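Local coordinates for leucine aminopeptidase (Fimbriiglobus ruber, PDB 7D1B) that catalyses, as a glutaminyl cyclase of the M28 peptidase family, the zinc-dependent cyclisation of amino-terminal glutamine to pyroglutamate, at the zinc ion site. Coordinates in Å, arbitrary orientation; residue numbers count along the deposited sequence, not the author numbering.

The zinc ion site. Residues 130, 134, 155, 187-188, 308-309. With ZN (zinc ion), chain B.
The catalytic zinc of this M28-family glutaminyl cyclase sits in a near-tetrahedral Asp-Glu-His site closed by a water. Asp155 OD2 and Glu188 OE2, both carboxylate oxygens, and the imidazole nitrogen His309 NE2 each lie 2.0 Å from ZN; water 1 follows at 2.1 Å from ZN. Two carboxylates can offset the 2+ charge of zinc, the imidazole adds a nitrogen donor, and the exchangeable water marks a position that substrate could take.

Each acid binds essentially through one oxygen; the other stays at a loose, longer distance from the metal and takes a second-shell bond, which helps to fix the carboxylate's rotation. Asp155, with CG anti to the backbone N (chi1 -176°), receives His130 NE2 on OD1 at 2.7 Å; the bond is nearly straight, in the imidazole plane but above that of the carboxylate. Glu188 starts in the crowded position between backbone N and carbonyl carbon (chi1 58°), then runs extended to the metal. Its OE1 lies in the guanidinium plane of Arg134, whose NH2 makes a hydrogen-bonded salt bridge to it at 2.9 Å from above the carboxylate plane; the arginine's charge probably tempers the acid's.

His309 is sandwiched between Trp308 NE1 and the Arg134 CD methylene, which should limit its rotation. The indole Trp308 NE1 also hydrogen-bonds water 1 edge-on at 3.1 Å. Glu187, the family's catalytic general base/acid, places OE1 3.0 Å above the His130 ring centre and may raise its basicity.

The site gathers the end of strand 123-130, the start of helix 153-167 and loops carrying Arg134, Glu187-Glu188 and Trp308-His309.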
ATOM      1  N   HIS A 130      -0.409   2.106   3.090  1.00 10.85           N
ATOM      2  CA  HIS A 130      -0.374   2.614   4.461  1.00 11.16           C
ATOM      3  C   HIS A 130      -0.366   1.437   5.428  1.00 10.56           C
ATOM      4  O   HIS A 130      -0.669   0.298   5.052  1.00 11.52           O
ATOM      5  CB  HIS A 130      -1.482   3.645   4.750  1.00 11.27           C
ATOM      6  CG  HIS A 130      -2.819   3.070   5.129  1.00 11.39           C
ATOM      7  ND1 HIS A 130      -3.332   3.180   6.406  1.00 12.39           N
ATOM      8  CD2 HIS A 130      -3.785   2.474   4.390  1.00 12.38           C
ATOM      9  CE1 HIS A 130      -4.544   2.650   6.440  1.00 13.07           C
ATOM     10  NE2 HIS A 130      -4.843   2.213   5.231  1.00 12.55           N
ATOM     11  N   ARG A 134      -7.162   3.152  11.047  1.00 12.97           N
ATOM     12  CA  ARG A 134      -8.030   4.258  11.413  1.00 13.35           C
ATOM     13  C   ARG A 134      -8.519   4.074  12.850  1.00 13.46           C
ATOM     14  O   ARG A 134      -8.827   2.952  13.262  1.00 14.01           O
ATOM     15  CB  ARG A 134      -9.229   4.266  10.476  1.00 13.94           C
ATOM     16  CG  ARG A 134      -9.990   5.567  10.457  1.00 14.17           C
ATOM     17  CD  ARG A 134     -11.153   5.481   9.468  1.00 14.90           C
ATOM     18  NE  ARG A 134     -11.934   6.704   9.472  1.00 15.05           N
ATOM     19  CZ  ARG A 134     -11.805   7.715   8.619  1.00 14.49           C
ATOM     20  NH1 ARG A 134     -12.566   8.798   8.781  1.00 15.96           N
ATOM     21  NH2 ARG A 134     -10.911   7.675   7.637  1.00 15.71           N
ATOM     22  N   ASP A 155      -7.445  -2.755   4.527  1.00 12.74           N
ATOM     23  CA  ASP A 155      -7.235  -1.316   4.438  1.00 12.11           C
ATOM     24  C   ASP A 155      -5.889  -1.043   5.096  1.00 11.89           C
ATOM     25  O   ASP A 155      -5.781  -0.928   6.323  1.00 12.29           O
ATOM     26  CB  ASP A 155      -8.425  -0.660   5.120  1.00 13.45           C
ATOM     27  CG  ASP A 155      -8.424   0.849   5.030  1.00 12.75           C
ATOM     28  OD1 ASP A 155      -7.412   1.463   4.630  1.00 13.28           O
ATOM     29  OD2 ASP A 155      -9.479   1.455   5.404  1.00 15.30           O
ATOM     30  N   GLU A 187      -1.754   7.652   7.374  1.00 11.85           N
ATOM     31  CA  GLU A 187      -2.666   7.930   6.272  1.00 12.13           C
ATOM     32  C   GLU A 187      -4.012   8.412   6.788  1.00 11.74           C
ATOM     33  O   GLU A 187      -4.614   9.314   6.203  1.00 12.68           O
ATOM     34  CB  GLU A 187      -2.868   6.715   5.375  1.00 13.05           C
ATOM     35  CG  GLU A 187      -3.673   7.059   4.122  1.00 14.76           C
ATOM     36  CD  GLU A 187      -4.989   6.394   4.067  1.00 18.10           C
ATOM     37  OE1 GLU A 187      -5.162   5.313   4.661  1.00 20.34           O
ATOM     38  OE2 GLU A 187      -5.868   6.977   3.411  1.00 23.25           O
ATOM     39  N   GLU A 188      -4.516   7.801   7.857  1.00 12.29           N
ATOM     40  CA  GLU A 188      -5.858   8.118   8.327  1.00 12.27           C
ATOM     41  C   GLU A 188      -5.931   8.008   9.849  1.00 12.61           C
ATOM     42  O   GLU A 188      -6.743   7.271  10.426  1.00 13.00           O
ATOM     43  CB  GLU A 188      -6.932   7.334   7.573  1.00 13.96           C
ATOM     44  CG  GLU A 188      -6.824   5.836   7.629  1.00 15.17           C
ATOM     45  CD  GLU A 188      -7.951   5.196   6.830  1.00 15.95           C
ATOM     46  OE1 GLU A 188      -8.927   5.923   6.460  1.00 18.31           O
ATOM     47  OE2 GLU A 188      -7.882   3.974   6.528  1.00 16.25           O
ATOM     48  N   TRP A 308     -15.714  -1.331   3.886  1.00 14.35           N
ATOM     49  CA  TRP A 308     -14.881  -0.151   4.097  1.00 14.07           C
ATOM     50  C   TRP A 308     -15.290   0.603   5.359  1.00 14.17           C
ATOM     51  O   TRP A 308     -16.443   1.033   5.496  1.00 15.76           O
ATOM     52  CB  TRP A 308     -15.051   0.744   2.884  1.00 14.59           C
ATOM     53  CG  TRP A 308     -14.252   2.013   2.931  1.00 15.07           C
ATOM     54  CD1 TRP A 308     -12.893   2.138   2.998  1.00 16.54           C
ATOM     55  CD2 TRP A 308     -14.780   3.344   2.880  1.00 16.08           C
ATOM     56  NE1 TRP A 308     -12.549   3.470   2.984  1.00 17.43           N
ATOM     57  CE2 TRP A 308     -13.685   4.230   2.905  1.00 17.99           C
ATOM     58  CE3 TRP A 308     -16.076   3.871   2.801  1.00 18.62           C
ATOM     59  CZ2 TRP A 308     -13.845   5.622   2.875  1.00 19.73           C
ATOM     60  CZ3 TRP A 308     -16.235   5.249   2.776  1.00 20.41           C
ATOM     61  CH2 TRP A 308     -15.125   6.105   2.803  1.00 21.25           C
ATOM     62  N   HIS A 309     -14.337   0.745   6.279  1.00 13.85           N
ATOM     63  CA  HIS A 309     -14.543   1.478   7.529  1.00 14.07           C
ATOM     64  C   HIS A 309     -15.711   0.928   8.347  1.00 14.71           C
ATOM     65  O   HIS A 309     -16.362   1.671   9.096  1.00 15.78           O
ATOM     66  CB  HIS A 309     -14.624   2.986   7.275  1.00 16.09           C
ATOM     67  CG  HIS A 309     -13.336   3.536   6.744  1.00 15.63           C
ATOM     68  ND1 HIS A 309     -13.182   4.834   6.306  1.00 16.94           N
ATOM     69  CD2 HIS A 309     -12.121   2.942   6.598  1.00 16.23           C
ATOM     70  CE1 HIS A 309     -11.936   4.996   5.875  1.00 14.83           C
ATOM     71  NE2 HIS A 309     -11.264   3.876   6.070  1.00 16.88           N
TER
HETATM   72 ZN    ZN B 801      -9.393   3.415   5.429  1.00 16.73          ZN
HETATM   73  O   HOH W   1      -9.538   3.896   3.383  1.00 14.76           O